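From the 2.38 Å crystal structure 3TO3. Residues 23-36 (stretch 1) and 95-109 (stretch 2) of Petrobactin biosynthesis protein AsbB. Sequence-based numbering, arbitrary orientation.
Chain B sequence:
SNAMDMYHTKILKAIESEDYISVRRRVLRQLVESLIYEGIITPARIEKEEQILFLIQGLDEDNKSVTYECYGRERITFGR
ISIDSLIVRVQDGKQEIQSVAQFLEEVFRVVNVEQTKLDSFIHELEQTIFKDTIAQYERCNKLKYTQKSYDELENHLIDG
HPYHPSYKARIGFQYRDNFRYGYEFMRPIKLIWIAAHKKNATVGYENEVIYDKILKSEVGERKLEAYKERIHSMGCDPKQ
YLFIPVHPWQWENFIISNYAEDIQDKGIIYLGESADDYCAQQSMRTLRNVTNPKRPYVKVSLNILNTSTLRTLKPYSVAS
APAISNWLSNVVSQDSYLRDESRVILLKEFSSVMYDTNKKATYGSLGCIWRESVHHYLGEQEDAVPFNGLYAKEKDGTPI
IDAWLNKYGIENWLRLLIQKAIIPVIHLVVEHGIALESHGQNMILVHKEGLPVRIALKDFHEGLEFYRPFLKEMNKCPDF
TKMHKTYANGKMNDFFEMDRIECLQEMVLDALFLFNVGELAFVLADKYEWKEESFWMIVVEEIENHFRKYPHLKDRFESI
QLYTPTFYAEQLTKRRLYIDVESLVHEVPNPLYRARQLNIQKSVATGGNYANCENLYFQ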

# COMPACT_ATOMS: atom_id res chain seq x y z
N VAL B 23 -24.56 -5.14 -3.61
CA VAL B 23 -23.23 -5.70 -3.31
C VAL B 23 -22.95 -5.57 -1.84
O VAL B 23 -22.45 -6.50 -1.22
CB VAL B 23 -22.11 -5.08 -4.17
CG1 VAL B 23 -20.69 -5.42 -3.63
CG2 VAL B 23 -22.26 -5.60 -5.60
N ARG B 24 -23.32 -4.44 -1.28
CA ARG B 24 -23.13 -4.23 0.15
C ARG B 24 -23.89 -5.32 0.92
O ARG B 24 -23.36 -5.94 1.85
CB ARG B 24 -23.64 -2.86 0.58
CG ARG B 24 -23.30 -2.51 2.01
CD ARG B 24 -24.11 -1.32 2.43
NE ARG B 24 -25.53 -1.64 2.48
CZ ARG B 24 -26.49 -0.73 2.43
NH1 ARG B 24 -26.18 0.56 2.31
NH2 ARG B 24 -27.76 -1.10 2.49
N ARG B 25 -25.12 -5.55 0.49
CA ARG B 25 -25.95 -6.52 1.16
C ARG B 25 -25.34 -7.91 1.04
O ARG B 25 -25.31 -8.67 2.01
CB ARG B 25 -27.38 -6.48 0.59
CG ARG B 25 -28.19 -5.36 1.19
CD ARG B 25 -29.39 -5.09 0.36
NE ARG B 25 -30.25 -4.10 1.00
CZ ARG B 25 -31.43 -3.72 0.51
NH1 ARG B 25 -31.88 -4.30 -0.59
NH2 ARG B 25 -32.16 -2.79 1.13
N ARG B 26 -24.85 -8.24 -0.15
CA ARG B 26 -24.26 -9.55 -0.38
C ARG B 26 -23.01 -9.74 0.51
O ARG B 26 -22.84 -10.79 1.14
CB ARG B 26 -23.91 -9.75 -1.85
CG ARG B 26 -23.12 -11.03 -2.11
CD ARG B 26 -22.53 -11.10 -3.51
NE ARG B 26 -21.55 -12.18 -3.53
CZ ARG B 26 -20.77 -12.51 -4.56
NH1 ARG B 26 -20.85 -11.84 -5.72
NH2 ARG B 26 -19.92 -13.53 -4.43
N VAL B 27 -22.16 -8.72 0.57
CA VAL B 27 -20.92 -8.83 1.30
C VAL B 27 -21.18 -8.95 2.79
O VAL B 27 -20.52 -9.71 3.48
CB VAL B 27 -19.96 -7.66 1.00
CG1 VAL B 27 -18.83 -7.61 2.01
CG2 VAL B 27 -19.38 -7.78 -0.43
N LEU B 28 -22.17 -8.21 3.30
CA LEU B 28 -22.59 -8.40 4.67
C LEU B 28 -23.12 -9.81 4.91
O LEU B 28 -22.81 -10.44 5.92
CB LEU B 28 -23.64 -7.37 5.06
CG LEU B 28 -23.09 -6.02 5.49
CD1 LEU B 28 -24.24 -5.05 5.66
CD2 LEU B 28 -22.37 -6.23 6.80
N ARG B 29 -23.93 -10.31 3.98
CA ARG B 29 -24.51 -11.64 4.14
C ARG B 29 -23.41 -12.72 4.26
O ARG B 29 -23.45 -13.55 5.18
CB ARG B 29 -25.49 -11.93 2.99
CG ARG B 29 -26.03 -13.35 2.99
CD ARG B 29 -27.06 -13.57 1.85
NE ARG B 29 -26.45 -13.47 0.52
CZ ARG B 29 -25.51 -14.30 0.04
NH1 ARG B 29 -25.05 -15.30 0.79
NH2 ARG B 29 -25.01 -14.13 -1.18
N GLN B 30 -22.44 -12.68 3.35
CA GLN B 30 -21.41 -13.72 3.34
C GLN B 30 -20.59 -13.54 4.63
O GLN B 30 -20.26 -14.52 5.30
CB GLN B 30 -20.55 -13.70 2.06
CG GLN B 30 -21.38 -14.00 0.77
CD GLN B 30 -20.56 -14.15 -0.52
OE1 GLN B 30 -21.12 -14.25 -1.63
NE2 GLN B 30 -19.23 -14.22 -0.39
N LEU B 31 -20.33 -12.29 5.03
CA LEU B 31 -19.61 -12.02 6.29
C LEU B 31 -20.30 -12.66 7.50
O LEU B 31 -19.68 -13.38 8.27
CB LEU B 31 -19.40 -10.52 6.53
CG LEU B 31 -18.70 -10.05 7.82
CD1 LEU B 31 -17.29 -10.61 7.96
CD2 LEU B 31 -18.65 -8.54 7.84
N VAL B 32 -21.59 -12.39 7.67
CA VAL B 32 -22.27 -12.85 8.85
C VAL B 32 -22.34 -14.38 8.82
O VAL B 32 -22.06 -15.03 9.82
CB VAL B 32 -23.67 -12.16 9.02
CG1 VAL B 32 -24.45 -12.78 10.17
CG2 VAL B 32 -23.48 -10.63 9.27
N GLU B 33 -22.66 -14.95 7.66
CA GLU B 33 -22.66 -16.40 7.48
C GLU B 33 -21.39 -17.05 7.95
O GLU B 33 -21.42 -18.04 8.68
CB GLU B 33 -22.93 -16.80 6.01
CG GLU B 33 -24.36 -16.48 5.60
CD GLU B 33 -24.68 -16.78 4.13
OE1 GLU B 33 -23.77 -17.20 3.36
OE2 GLU B 33 -25.87 -16.60 3.74
N SER B 34 -20.25 -16.49 7.56
CA SER B 34 -19.00 -17.14 7.95
C SER B 34 -18.61 -16.85 9.40
O SER B 34 -18.00 -17.71 10.04
CB SER B 34 -17.85 -16.87 6.96
OG SER B 34 -17.44 -15.53 7.01
N LEU B 35 -18.97 -15.68 9.94
CA LEU B 35 -18.65 -15.41 11.36
C LEU B 35 -19.45 -16.37 12.27
O LEU B 35 -18.91 -16.89 13.23
CB LEU B 35 -18.93 -13.95 11.74
CG LEU B 35 -18.06 -12.86 11.09
CD1 LEU B 35 -18.61 -11.51 11.43
CD2 LEU B 35 -16.63 -12.96 11.54
N ILE B 36 -20.71 -16.63 11.93
CA ILE B 36 -21.49 -17.56 12.70
C ILE B 36 -21.05 -19.00 12.42
O ILE B 36 -20.80 -19.76 13.35
CB ILE B 36 -22.97 -17.44 12.42
CG1 ILE B 36 -23.43 -16.01 12.63
CG2 ILE B 36 -23.80 -18.40 13.30
CD1 ILE B 36 -24.90 -15.83 12.24
N GLN B 95 -32.62 -0.31 12.09
CA GLN B 95 -32.19 0.13 10.78
C GLN B 95 -31.26 -0.88 10.12
O GLN B 95 -30.37 -1.45 10.75
CB GLN B 95 -31.51 1.50 10.87
CG GLN B 95 -31.11 2.07 9.51
CD GLN B 95 -30.41 3.43 9.62
OE1 GLN B 95 -30.25 3.98 10.71
NE2 GLN B 95 -29.99 3.97 8.47
N GLU B 96 -31.44 -1.09 8.83
CA GLU B 96 -30.55 -1.95 8.08
C GLU B 96 -29.16 -1.36 8.20
O GLU B 96 -28.98 -0.14 8.05
CB GLU B 96 -30.97 -1.99 6.62
CG GLU B 96 -29.95 -2.67 5.69
CD GLU B 96 -30.33 -2.58 4.20
OE1 GLU B 96 -29.51 -3.09 3.41
OE2 GLU B 96 -31.41 -2.01 3.83
N ILE B 97 -28.16 -2.20 8.44
CA ILE B 97 -26.80 -1.70 8.61
C ILE B 97 -26.20 -1.18 7.30
O ILE B 97 -26.30 -1.83 6.27
CB ILE B 97 -25.88 -2.72 9.28
CG1 ILE B 97 -24.49 -2.12 9.46
CG2 ILE B 97 -25.82 -3.97 8.48
CD1 ILE B 97 -24.50 -0.78 10.30
N GLN B 98 -25.72 0.06 7.32
CA GLN B 98 -25.04 0.68 6.17
C GLN B 98 -23.51 0.64 6.14
O GLN B 98 -22.89 0.91 5.10
CB GLN B 98 -25.45 2.13 6.09
CG GLN B 98 -26.85 2.37 6.56
CD GLN B 98 -27.67 2.99 5.48
OE1 GLN B 98 -28.05 4.16 5.58
NE2 GLN B 98 -27.91 2.22 4.41
N SER B 99 -22.90 0.29 7.25
CA SER B 99 -21.46 0.41 7.35
C SER B 99 -20.87 -0.90 7.82
O SER B 99 -20.99 -1.25 8.99
CB SER B 99 -21.13 1.49 8.38
OG SER B 99 -19.73 1.53 8.60
N VAL B 100 -20.15 -1.58 6.92
CA VAL B 100 -19.53 -2.83 7.28
C VAL B 100 -18.49 -2.56 8.39
O VAL B 100 -18.35 -3.35 9.33
CB VAL B 100 -18.94 -3.56 6.04
CG1 VAL B 100 -17.68 -2.90 5.57
CG2 VAL B 100 -18.65 -4.99 6.37
N ALA B 101 -17.80 -1.43 8.33
CA ALA B 101 -16.84 -1.11 9.38
C ALA B 101 -17.51 -1.02 10.76
O ALA B 101 -16.98 -1.53 11.75
CB ALA B 101 -16.07 0.20 9.06
N GLN B 102 -18.66 -0.34 10.82
CA GLN B 102 -19.38 -0.19 12.08
C GLN B 102 -19.87 -1.53 12.62
O GLN B 102 -19.73 -1.82 13.83
CB GLN B 102 -20.56 0.80 11.94
CG GLN B 102 -21.15 1.26 13.27
CD GLN B 102 -22.46 2.03 13.13
OE1 GLN B 102 -22.88 2.38 12.01
NE2 GLN B 102 -23.11 2.30 14.27
N PHE B 103 -20.46 -2.34 11.74
CA PHE B 103 -20.89 -3.67 12.13
C PHE B 103 -19.69 -4.39 12.78
O PHE B 103 -19.77 -4.84 13.91
CB PHE B 103 -21.47 -4.47 10.95
CG PHE B 103 -21.71 -5.93 11.26
CD1 PHE B 103 -22.77 -6.31 12.05
CD2 PHE B 103 -20.83 -6.91 10.81
CE1 PHE B 103 -22.99 -7.66 12.38
CE2 PHE B 103 -21.02 -8.24 11.14
CZ PHE B 103 -22.11 -8.61 11.93
N LEU B 104 -18.57 -4.46 12.08
CA LEU B 104 -17.42 -5.19 12.63
C LEU B 104 -16.84 -4.53 13.89
O LEU B 104 -16.47 -5.22 14.84
CB LEU B 104 -16.34 -5.44 11.57
CG LEU B 104 -16.68 -6.51 10.53
CD1 LEU B 104 -15.54 -6.74 9.55
CD2 LEU B 104 -16.99 -7.82 11.20
N GLU B 105 -16.78 -3.21 13.92
CA GLU B 105 -16.27 -2.55 15.12
C GLU B 105 -17.14 -2.84 16.35
O GLU B 105 -16.62 -3.10 17.43
CB GLU B 105 -16.11 -1.03 14.91
CG GLU B 105 -14.84 -0.66 14.19
CD GLU B 105 -14.91 0.69 13.51
OE1 GLU B 105 -15.95 1.39 13.63
OE2 GLU B 105 -13.91 1.04 12.83
N GLU B 106 -18.46 -2.79 16.18
CA GLU B 106 -19.37 -2.96 17.31
C GLU B 106 -19.38 -4.42 17.80
O GLU B 106 -19.32 -4.69 18.99
CB GLU B 106 -20.78 -2.44 16.97
CG GLU B 106 -20.73 -0.96 16.57
CD GLU B 106 -22.08 -0.26 16.46
OE1 GLU B 106 -23.06 -0.91 16.05
OE2 GLU B 106 -22.16 0.95 16.78
N VAL B 107 -19.41 -5.35 16.87
CA VAL B 107 -19.36 -6.76 17.20
C VAL B 107 -18.04 -7.18 17.87
O VAL B 107 -18.02 -8.03 18.75
CB VAL B 107 -19.65 -7.57 15.91
CG1 VAL B 107 -19.14 -8.99 16.01
CG2 VAL B 107 -21.13 -7.53 15.67
N PHE B 108 -16.94 -6.57 17.46
CA PHE B 108 -15.64 -6.90 18.06
C PHE B 108 -15.23 -6.07 19.30
O PHE B 108 -14.09 -6.18 19.79
CB PHE B 108 -14.55 -7.07 17.00
CG PHE B 108 -14.81 -8.25 16.07
CD1 PHE B 108 -14.90 -9.54 16.57
CD2 PHE B 108 -14.99 -8.07 14.71
CE1 PHE B 108 -15.16 -10.63 15.73
CE2 PHE B 108 -15.24 -9.17 13.86
CZ PHE B 108 -15.33 -10.44 14.37
N ARG B 109 -16.13 -5.21 19.78
CA ARG B 109 -15.93 -4.63 21.10
C ARG B 109 -16.32 -5.67 22.16
O ARG B 109 -15.83 -5.67 23.28
CB ARG B 109 -16.75 -3.36 21.29
CG ARG B 109 -16.27 -2.18 20.49
CD ARG B 109 -16.68 -0.84 21.13
NE ARG B 109 -16.13 0.26 20.34
CZ ARG B 109 -16.64 0.68 19.17
NH1 ARG B 109 -17.73 0.11 18.67
NH2 ARG B 109 -16.05 1.67 18.52
O HOH W 1 -26.74 -3.62 4.18
O HOH W 2 -23.53 2.19 2.55
O HOH W 3 -30.11 0.90 2.68

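Two helices, 23-36 and 100-109, run side by side in nearly the same direction (22° between axes, 11.6 Å at closest approach), and the contact divides into a charged end and an apolar end. Arg24, which has the largest covered area, points toward stretch 2 and anchors the charged end. Its NH2 donates to Glu96 OE1 (2.8 Å) in a salt bridge. The same carboxylate takes two hydrogen bonds from Arg25, whose CA-to-CB bond runs sideways but whose extended chain brings NE to Glu96 OE1 (2.7 Å) and NH2 to Glu96 OE2 (2.9 Å). One glutamate thus pairs with two neighbouring arginines, its carboxylate shared between their guanidinium groups. Water 1 extends the network, donating to Glu96 OE1 (2.9 Å) and to Ile97 O (2.8 Å); water 2 links Arg24 NH1 (3.1 Å) to Gln98 O (2.9 Å).

One turn on, Leu28 begins the apolar end: its CD1 packs on Ile97 CG2 (3.4 Å) and its CD2 on Val100 CG2 (3.9 Å). Phe103 then fits as a knob among Leu28, Leu31, Val32 and Leu35, its broad ring filling a hole lined by aliphatic side chains; Val32 CG2 comes within 3.6 Å of Phe103 CZ. Leu31 CD2 also meets Leu104 CD2 (3.8 Å), and Leu35 CD2 approaches the Phe108 ring edge at CZ (4.0 Å). These apolar residues are all buried.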